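Local structure of ribose 5-phosphate isomerase (Trypanosoma cruzi, 3M1P) at residues R52-V57 with N80-V85; F64-A69 with N106-G111; M98-N103 with I125-T130. The protein probably catalyses, as a type B ribose 5-phosphate isomerase, the interconversion of ribose 5-phosphate and ribulose 5-phosphate. The protein carries 1 engineered substitution. All coordinates share one frame; numbering follows the deposited sequence. Where two conformers were deposited one is given.

Contact 1 (R52-V57 with N80-V85)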
loop_
_atom_site.group_PDB
_atom_site.type_symbol
_atom_site.label_atom_id
_atom_site.label_comp_id
_atom_site.label_asym_id
_atom_site.label_seq_id
_atom_site.Cartn_x
_atom_site.Cartn_y
_atom_site.Cartn_z
ATOM N N ARG A 52 19.866 -18.644 -4.831
ATOM C CA ARG A 52 19.900 -19.244 -6.163
ATOM C C ARG A 52 19.739 -18.209 -7.273
ATOM O O ARG A 52 20.534 -18.174 -8.207
ATOM C CB ARG A 52 18.843 -20.344 -6.304
ATOM C CG ARG A 52 19.120 -21.253 -7.474
ATOM C CD ARG A 52 17.959 -22.157 -7.772
ATOM N NE ARG A 52 18.350 -23.184 -8.736
ATOM C CZ ARG A 52 17.581 -24.204 -9.115
ATOM N NH1 ARG A 52 16.349 -24.349 -8.617
ATOM N NH2 ARG A 52 18.051 -25.080 -10.002
ATOM N N VAL A 53 18.718 -17.363 -7.155
ATOM C CA VAL A 53 18.439 -16.330 -8.154
ATOM C C VAL A 53 19.449 -15.183 -8.073
ATOM O O VAL A 53 19.964 -14.721 -9.088
ATOM C CB VAL A 53 16.987 -15.809 -8.001
ATOM C CG1 VAL A 53 16.754 -14.517 -8.828
ATOM C CG2 VAL A 53 16.004 -16.920 -8.365
ATOM N N ALA A 54 19.731 -14.734 -6.857
ATOM C CA ALA A 54 20.728 -13.694 -6.621
ATOM C C ALA A 54 22.101 -14.009 -7.244
ATOM O O ALA A 54 22.710 -13.141 -7.870
ATOM C CB ALA A 54 20.869 -13.448 -5.131
ATOM N N GLU A 55 22.586 -15.237 -7.056
ATOM C CA GLU A 55 23.869 -15.646 -7.634
ATOM C C GLU A 55 23.837 -15.592 -9.160
ATOM O O GLU A 55 24.783 -15.115 -9.779
ATOM C CB GLU A 55 24.294 -17.039 -7.142
ATOM C CG GLU A 55 24.578 -17.132 -5.653
ATOM C CD GLU A 55 25.874 -16.452 -5.215
ATOM O OE1 GLU A 55 26.721 -16.110 -6.078
ATOM O OE2 GLU A 55 26.051 -16.276 -3.982
ATOM N N MET A 56 22.734 -16.049 -9.754
ATOM C CA MET A 56 22.555 -15.985 -11.199
ATOM C C MET A 56 22.670 -14.551 -11.705
ATOM O O MET A 56 23.323 -14.294 -12.724
ATOM C CB MET A 56 21.222 -16.599 -11.600
ATOM C CG MET A 56 21.146 -18.096 -11.344
ATOM S SD MET A 56 19.491 -18.750 -11.600
ATOM C CE MET A 56 19.342 -18.603 -13.385
ATOM N N VAL A 57 22.041 -13.621 -10.983
ATOM C CA VAL A 57 22.125 -12.201 -11.312
ATOM C C VAL A 57 23.569 -11.690 -11.140
ATOM O O VAL A 57 24.122 -11.057 -12.036
ATOM C CB VAL A 57 21.127 -11.345 -10.465
ATOM C CG1 VAL A 57 21.446 -9.850 -10.603
ATOM C CG2 VAL A 57 19.675 -11.634 -10.861
ATOM N N ASN A 80 20.140 -9.356 -1.227
ATOM C CA ASN A 80 21.087 -8.253 -1.105
ATOM C C ASN A 80 22.413 -8.610 -0.431
ATOM O O ASN A 80 23.372 -7.851 -0.525
ATOM C CB ASN A 80 20.441 -7.053 -0.410
ATOM C CG ASN A 80 19.587 -6.248 -1.352
ATOM O OD1 ASN A 80 20.013 -5.934 -2.464
ATOM N ND2 ASN A 80 18.377 -5.906 -0.918
ATOM N N LYS A 81 22.460 -9.760 0.240
ATOM C CA LYS A 81 23.712 -10.276 0.809
ATOM C C LYS A 81 24.680 -10.781 -0.257
ATOM O O LYS A 81 25.853 -11.062 0.046
ATOM C CB LYS A 81 23.447 -11.399 1.824
ATOM C CG LYS A 81 22.622 -10.992 3.044
ATOM C CD LYS A 81 23.181 -9.736 3.688
ATOM C CE LYS A 81 22.384 -9.336 4.901
ATOM N NZ LYS A 81 23.089 -8.238 5.665
ATOM N N VAL A 82 24.187 -10.921 -1.489
ATOM C CA VAL A 82 25.031 -11.339 -2.623
ATOM C C VAL A 82 25.602 -10.088 -3.301
ATOM O O VAL A 82 24.850 -9.192 -3.693
ATOM C CB VAL A 82 24.279 -12.274 -3.613
ATOM C CG1 VAL A 82 25.164 -12.642 -4.788
ATOM C CG2 VAL A 82 23.809 -13.542 -2.898
ATOM N N PRO A 83 26.945 -9.988 -3.389
ATOM C CA PRO A 83 27.528 -8.781 -3.973
ATOM C C PRO A 83 27.138 -8.621 -5.439
ATOM O O PRO A 83 27.096 -9.602 -6.170
ATOM C CB PRO A 83 29.042 -9.003 -3.826
ATOM C CG PRO A 83 29.180 -10.041 -2.757
ATOM C CD PRO A 83 27.982 -10.933 -2.944
ATOM N N GLY A 84 26.842 -7.392 -5.851
ATOM C CA GLY A 84 26.402 -7.127 -7.216
ATOM C C GLY A 84 24.890 -7.081 -7.320
ATOM O O GLY A 84 24.343 -6.626 -8.314
ATOM N N VAL A 85 24.206 -7.548 -6.284
ATOM C CA VAL A 85 22.752 -7.585 -6.300
ATOM C C VAL A 85 22.184 -6.307 -5.675
ATOM O O VAL A 85 22.684 -5.817 -4.646
ATOM C CB VAL A 85 22.211 -8.858 -5.613
ATOM C CG1 VAL A 85 20.714 -8.760 -5.351
ATOM C CG2 VAL A 85 22.518 -10.076 -6.458
#
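Val82 and Val85, two residues of the loop 80-85, press their methyl groups against the face of segment 52-57 of helix 46-58 that carries Ala54 and Val57. The tight part of the contact centres on Ala54, whose CB lies 3.7 Å from Val82 CG2 and 4.0 Å from Val85 CG2, one methyl between two valines. The same Val85 CG2 also rests on the helix backbone, 3.4 Å from Ala54 O. Val85 CG1 stands anti to the backbone N (chi1 167°), which puts CG2 beside that N and turns it to the helix. A type II turn from Val82 to Val85, closed by the bond from Val85 N to Val82 O (3.1 Å), brings both valines to the same side; Gly84 takes the positive phi (96°) that such a turn needs at its third position. No hydrogen bond joins the two segments, and most of the contact is methyl against methyl. Val57 is the loose member, its CG1 4.3 Å from Val85 CG2. The solvent side is that of the partly exposed Glu55: its CB starts away from the loop, but the chain bends at chi2 (-72°) and lays the carboxylate obliquely across Val82, OE2 3.7 Å from CG2. Lys81, by contrast, is buried against the second subunit, in a salt bridge with its Glu149. Ala54, Val57 and Val85 also meet Ile107 of the central sheet. A helix and a strand-entry loop closing together over one face of a parallel sheet is the layered packing of a Rossmann-like alpha/beta/alpha sandwich.

Contact 2 (F64-A69 with N106-G111). Engineered in segment 64-69: Ala69 (natural residue Cys).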
loop_
_atom_site.group_PDB
_atom_site.type_symbol
_atom_site.label_atom_id
_atom_site.label_comp_id
_atom_site.label_asym_id
_atom_site.label_seq_id
_atom_site.Cartn_x
_atom_site.Cartn_y
_atom_site.Cartn_z
ATOM N N PHE A 64 17.901 -10.071 -14.783
ATOM C CA PHE A 64 16.980 -9.690 -13.721
ATOM C C PHE A 64 16.567 -10.879 -12.865
ATOM O O PHE A 64 16.589 -12.028 -13.314
ATOM C CB PHE A 64 15.723 -9.037 -14.302
ATOM C CG PHE A 64 15.954 -7.698 -14.946
ATOM C CD1 PHE A 64 16.312 -6.587 -14.187
ATOM C CD2 PHE A 64 15.762 -7.533 -16.321
ATOM C CE1 PHE A 64 16.502 -5.341 -14.780
ATOM C CE2 PHE A 64 15.944 -6.302 -16.922
ATOM C CZ PHE A 64 16.308 -5.191 -16.145
ATOM N N GLY A 65 16.181 -10.591 -11.626
ATOM C CA GLY A 65 15.587 -11.599 -10.775
ATOM C C GLY A 65 14.196 -11.190 -10.347
ATOM O O GLY A 65 13.913 -10.011 -10.201
ATOM N N VAL A 66 13.326 -12.176 -10.172
ATOM C CA VAL A 66 12.042 -11.991 -9.517
ATOM C C VAL A 66 11.994 -12.929 -8.314
ATOM O O VAL A 66 12.215 -14.147 -8.437
ATOM C CB VAL A 66 10.849 -12.267 -10.470
ATOM C CG1 VAL A 66 9.514 -12.212 -9.709
ATOM C CG2 VAL A 66 10.847 -11.265 -11.632
ATOM N N LEU A 67 11.744 -12.363 -7.142
ATOM C CA LEU A 67 11.589 -13.184 -5.952
ATOM C C LEU A 67 10.255 -12.872 -5.320
ATOM O O LEU A 67 9.960 -11.715 -5.019
ATOM C CB LEU A 67 12.742 -12.975 -4.966
ATOM C CG LEU A 67 14.116 -13.456 -5.451
ATOM C CD1 LEU A 67 15.257 -12.985 -4.509
ATOM C CD2 LEU A 67 14.145 -14.987 -5.640
ATOM N N ALA A 68 9.433 -13.907 -5.179
ATOM C CA ALA A 68 8.125 -13.777 -4.566
ATOM C C ALA A 68 8.081 -14.697 -3.372
ATOM O O ALA A 68 8.499 -15.855 -3.458
ATOM C CB ALA A 68 7.022 -14.136 -5.568
ATOM N N ALA A 69 7.613 -14.175 -2.245
ATOM C CA ALA A 69 7.474 -14.965 -1.035
ATOM C C ALA A 69 6.257 -14.480 -0.255
ATOM O O ALA A 69 5.399 -13.792 -0.807
ATOM C CB ALA A 69 8.758 -14.891 -0.186
ATOM N N ASN A 106 18.298 -4.773 -9.773
ATOM C CA ASN A 106 18.343 -5.916 -10.678
ATOM C C ASN A 106 17.500 -7.086 -10.191
ATOM O O ASN A 106 17.300 -8.042 -10.919
ATOM C CB ASN A 106 19.796 -6.360 -10.989
ATOM C CG ASN A 106 20.669 -6.474 -9.733
ATOM O OD1 ASN A 106 20.177 -6.790 -8.648
ATOM N ND2 ASN A 106 21.975 -6.218 -9.887
ATOM N N ILE A 107 16.999 -7.005 -8.962
ATOM C CA ILE A 107 16.025 -7.992 -8.485
ATOM C C ILE A 107 14.791 -7.308 -7.875
ATOM O O ILE A 107 14.921 -6.432 -7.032
ATOM C CB ILE A 107 16.648 -9.007 -7.468
ATOM C CG1 ILE A 107 17.762 -9.841 -8.132
ATOM C CG2 ILE A 107 15.539 -9.904 -6.857
ATOM C CD1 ILE A 107 18.418 -10.892 -7.252
ATOM N N VAL A 108 13.597 -7.705 -8.319
ATOM C CA VAL A 108 12.362 -7.227 -7.721
ATOM C C VAL A 108 11.847 -8.282 -6.751
ATOM O O VAL A 108 11.831 -9.473 -7.079
ATOM C CB VAL A 108 11.282 -6.804 -8.781
ATOM C CG1 VAL A 108 10.821 -7.970 -9.690
ATOM C CG2 VAL A 108 10.078 -6.118 -8.107
ATOM N N CYS A 109 11.468 -7.847 -5.550
ATOM C CA CYS A 109 10.877 -8.735 -4.552
ATOM C C CYS A 109 9.449 -8.312 -4.269
ATOM O O CYS A 109 9.160 -7.123 -4.194
ATOM C CB CYS A 109 11.701 -8.748 -3.257
ATOM S SG CYS A 109 13.464 -9.208 -3.524
ATOM N N VAL A 110 8.569 -9.299 -4.111
ATOM C CA VAL A 110 7.162 -9.062 -3.798
ATOM C C VAL A 110 6.658 -10.061 -2.764
ATOM O O VAL A 110 7.225 -11.149 -2.595
ATOM C CB VAL A 110 6.254 -9.143 -5.065
ATOM C CG1 VAL A 110 6.618 -8.065 -6.078
ATOM C CG2 VAL A 110 6.333 -10.523 -5.707
ATOM N N GLY A 111 5.595 -9.674 -2.068
ATOM C CA GLY A 111 4.930 -10.549 -1.112
ATOM C C GLY A 111 3.573 -11.015 -1.614
ATOM O O GLY A 111 2.688 -10.193 -1.879
#
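Strands 64-69 and 107-111 run parallel, 4.7 Å apart at closest approach with their directions 11° from each other, and five backbone hydrogen bonds from Gly65 N to Asn106 O through to Ala69 N to Val110 O hold them in register. The bond from Leu67 N to Val108 O (2.9 Å) is the straightest, 169° at the hydrogen. On one face Val66 and Val108 run alongside each other, with Val66 CG2 3.8 Å from Val108 CG1. Further along, Ala68 CB meets Val110 CG2 at 3.7 Å; that methyl sits in the crowded position between its own backbone N and carbonyl carbon, turned to the neighbouring strand. The other face carries Ile107, Leu67 and Cys109. Leu67 CD1 meets Ile107 CG2 at 3.9 Å, while Leu67 CB has Cys109 SG 4.1 Å away. Ile107 CG1 occupies the space beside Gly65, 3.8 Å from its CA, where a beta carbon would clash. At the strand entry the Phe64 ring turns an edge to Asn106 O, CD1 3.7 Å from it, and the Asn106 amide is held by Arg86 N and Gly84 O. Ala69, an engineered residue, packs on Met75 and Asp10. Strand 64-69 is the central one of the five-stranded parallel sheet, with strand 3-9 hydrogen-bonded to its other edge, and strand 87-89 lies beyond 107-111; helix 117-129 covers the Val66 and Val108 face through Ile123 and Phe127, and helix 73-80 packs on the Leu67 and Cys109 face.

Contact 3 (M98-N103 with I125-T130)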
loop_
_atom_site.group_PDB
_atom_site.type_symbol
_atom_site.label_atom_id
_atom_site.label_comp_id
_atom_site.label_asym_id
_atom_site.label_seq_id
_atom_site.Cartn_x
_atom_site.Cartn_y
_atom_site.Cartn_z
ATOM N N MET A 98 10.739 3.372 -9.385
ATOM C CA MET A 98 11.839 4.118 -8.774
ATOM C C MET A 98 13.041 3.251 -8.403
ATOM O O MET A 98 14.183 3.739 -8.390
ATOM C CB MET A 98 11.357 4.902 -7.552
ATOM C CG MET A 98 10.361 6.022 -7.879
ATOM S SD MET A 98 10.885 7.167 -9.170
ATOM C CE MET A 98 12.482 7.713 -8.553
ATOM N N SER A 99 12.778 1.981 -8.100
ATOM C CA SER A 99 13.835 0.990 -7.852
ATOM C C SER A 99 14.742 0.833 -9.070
ATOM O O SER A 99 15.968 0.652 -8.938
ATOM C CB SER A 99 13.238 -0.362 -7.465
ATOM O OG SER A 99 12.651 -1.017 -8.574
ATOM N N ARG A 100 14.131 0.937 -10.247
ATOM C CA ARG A 100 14.858 0.955 -11.518
ATOM C C ARG A 100 15.474 2.337 -11.823
ATOM O O ARG A 100 16.662 2.429 -12.143
ATOM C CB ARG A 100 13.942 0.488 -12.666
ATOM C CG ARG A 100 13.355 -0.919 -12.483
ATOM C CD ARG A 100 14.390 -2.043 -12.705
ATOM N NE ARG A 100 15.018 -1.910 -14.018
ATOM C CZ ARG A 100 16.307 -1.628 -14.228
ATOM N NH1 ARG A 100 17.165 -1.509 -13.210
ATOM N NH2 ARG A 100 16.746 -1.493 -15.476
ATOM N N ILE A 101 14.674 3.403 -11.712
ATOM C CA ILE A 101 15.120 4.760 -12.063
ATOM C C ILE A 101 16.267 5.266 -11.175
ATOM O O ILE A 101 17.262 5.809 -11.685
ATOM C CB ILE A 101 13.940 5.789 -12.049
ATOM C CG1 ILE A 101 12.831 5.376 -13.031
ATOM C CG2 ILE A 101 14.426 7.188 -12.384
ATOM C CD1 ILE A 101 11.528 6.215 -12.952
ATOM N N HIS A 102 16.140 5.066 -9.866
ATOM C CA HIS A 102 17.108 5.596 -8.904
ATOM C C HIS A 102 18.162 4.572 -8.483
ATOM O O HIS A 102 19.312 4.931 -8.249
ATOM C CB HIS A 102 16.386 6.152 -7.660
ATOM C CG HIS A 102 15.832 7.534 -7.840
ATOM N ND1 HIS A 102 15.076 7.904 -8.933
ATOM C CD2 HIS A 102 15.904 8.633 -7.049
ATOM C CE1 HIS A 102 14.727 9.175 -8.820
ATOM N NE2 HIS A 102 15.215 9.639 -7.683
ATOM N N ASN A 103 17.768 3.306 -8.373
ATOM C CA ASN A 103 18.639 2.284 -7.786
ATOM C C ASN A 103 19.190 1.267 -8.769
ATOM O O ASN A 103 19.968 0.393 -8.372
ATOM C CB ASN A 103 17.916 1.565 -6.647
ATOM C CG ASN A 103 17.277 2.542 -5.663
ATOM O OD1 ASN A 103 17.973 3.232 -4.918
ATOM N ND2 ASN A 103 15.969 2.626 -5.687
ATOM N N ILE A 125 5.952 -5.961 -14.447
ATOM C CA ILE A 125 5.992 -5.284 -15.739
ATOM C C ILE A 125 6.698 -3.934 -15.664
ATOM O O ILE A 125 7.573 -3.647 -16.477
ATOM C CB ILE A 125 4.557 -5.169 -16.359
ATOM C CG1 ILE A 125 4.062 -6.569 -16.791
ATOM C CG2 ILE A 125 4.512 -4.095 -17.489
ATOM C CD1 ILE A 125 2.526 -6.703 -16.942
ATOM N N THR A 126 6.326 -3.117 -14.682
ATOM C CA THR A 126 6.947 -1.814 -14.489
ATOM C C THR A 126 8.459 -1.917 -14.216
ATOM O O THR A 126 9.251 -1.168 -14.775
ATOM C CB THR A 126 6.257 -1.043 -13.335
ATOM O OG1 THR A 126 4.846 -1.027 -13.561
ATOM C CG2 THR A 126 6.797 0.380 -13.244
ATOM N N PHE A 127 8.836 -2.849 -13.352
ATOM C CA PHE A 127 10.230 -3.118 -13.040
ATOM C C PHE A 127 11.030 -3.461 -14.304
ATOM O O PHE A 127 12.089 -2.890 -14.546
ATOM C CB PHE A 127 10.295 -4.286 -12.068
ATOM C CG PHE A 127 11.660 -4.552 -11.525
ATOM C CD1 PHE A 127 12.141 -3.823 -10.452
ATOM C CD2 PHE A 127 12.457 -5.573 -12.071
ATOM C CE1 PHE A 127 13.411 -4.089 -9.927
ATOM C CE2 PHE A 127 13.724 -5.849 -11.553
ATOM C CZ PHE A 127 14.207 -5.101 -10.486
ATOM N N LEU A 128 10.508 -4.383 -15.112
ATOM C CA LEU A 128 11.239 -4.857 -16.290
ATOM C C LEU A 128 11.320 -3.801 -17.385
ATOM O O LEU A 128 12.357 -3.665 -18.036
ATOM C CB LEU A 128 10.650 -6.167 -16.823
ATOM C CG LEU A 128 10.816 -7.370 -15.892
ATOM C CD1 LEU A 128 10.037 -8.569 -16.398
ATOM C CD2 LEU A 128 12.299 -7.718 -15.684
ATOM N N GLN A 129 10.245 -3.029 -17.540
ATOM C CA GLN A 129 10.146 -2.013 -18.605
ATOM C C GLN A 129 10.796 -0.659 -18.303
ATOM O O GLN A 129 11.148 0.065 -19.234
ATOM C CB GLN A 129 8.684 -1.787 -18.990
ATOM C CG GLN A 129 8.021 -2.966 -19.722
ATOM C CD GLN A 129 6.572 -2.682 -20.097
ATOM O OE1 GLN A 129 6.009 -1.657 -19.702
ATOM N NE2 GLN A 129 5.952 -3.600 -20.851
ATOM N N THR A 130 10.942 -0.306 -17.021
ATOM C CA THR A 130 11.464 1.009 -16.637
ATOM C C THR A 130 12.990 1.040 -16.698
ATOM O O THR A 130 13.640 0.232 -16.050
ATOM C CB THR A 130 10.995 1.428 -15.207
ATOM O OG1 THR A 130 9.570 1.294 -15.105
ATOM C CG2 THR A 130 11.386 2.856 -14.907
HETATM O O HOH W 1 14.389 -2.002 -17.196
#
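Phe127, near the end of helix 117-129, and Thr130, just after it, receive Arg100 between them. First in order, Thr126 serves the contact from within: its carbonyl O accepts the backbone bond from Thr130 N (2.9 Å) that closes the last turn of the helix. Phe127 follows, its CG anti to the backbone N (chi1 -172°), which swings the ring toward helix 93-101. Arg100 CD sits over the ring centre in a CH-pi contact, 3.6 Å from the centroid, while Ser99 OG, bonded to Ala96 O, approaches the ring edge 3.4 Å from CD1. The arginine chain, bent at chi2 and chi3, then passes Phe127 O, which lies in the guanidinium plane, 3.1 Å from NE. Leu128 contributes its carbonyl O to a water that also donates to Thr130 O and accepts from Arg100 NH2 (3.0 Å), tying the guanidinium to the helix end. Thr130, just past the last helical turn, packs tightly: its CG2 lies 3.5 Å from Ile101 CG1. The other arm of the guanidinium, NH1, forms a salt bridge with Asp104, just beyond helix 93-101. The two helix ends thus lie together on one side of the sheet, with Arg100 and Leu128 touching Phe64 of strand 64-69 and helix 17-26 packing beside Leu128.

Overall arrangement
Contact 2 lies at the core, its centre about 3 Å from that of the chain, and contacts 1 and 3 flank it on opposite faces of the central parallel sheet, their centres about 11 and 12 Å from it and 18 Å from each other. Contacts 1 and 3 do not touch, but both meet contact 2: contact 1 at the start of strand 107-111, contact 3 on both strands from the other face. Along the chain contact 1 closes before contact 3 opens, and contact 2 crosses both. Together they tie the two helical layers to the sheet, while contacts 1 and 3 also touch the second subunit of the four-chain assembly.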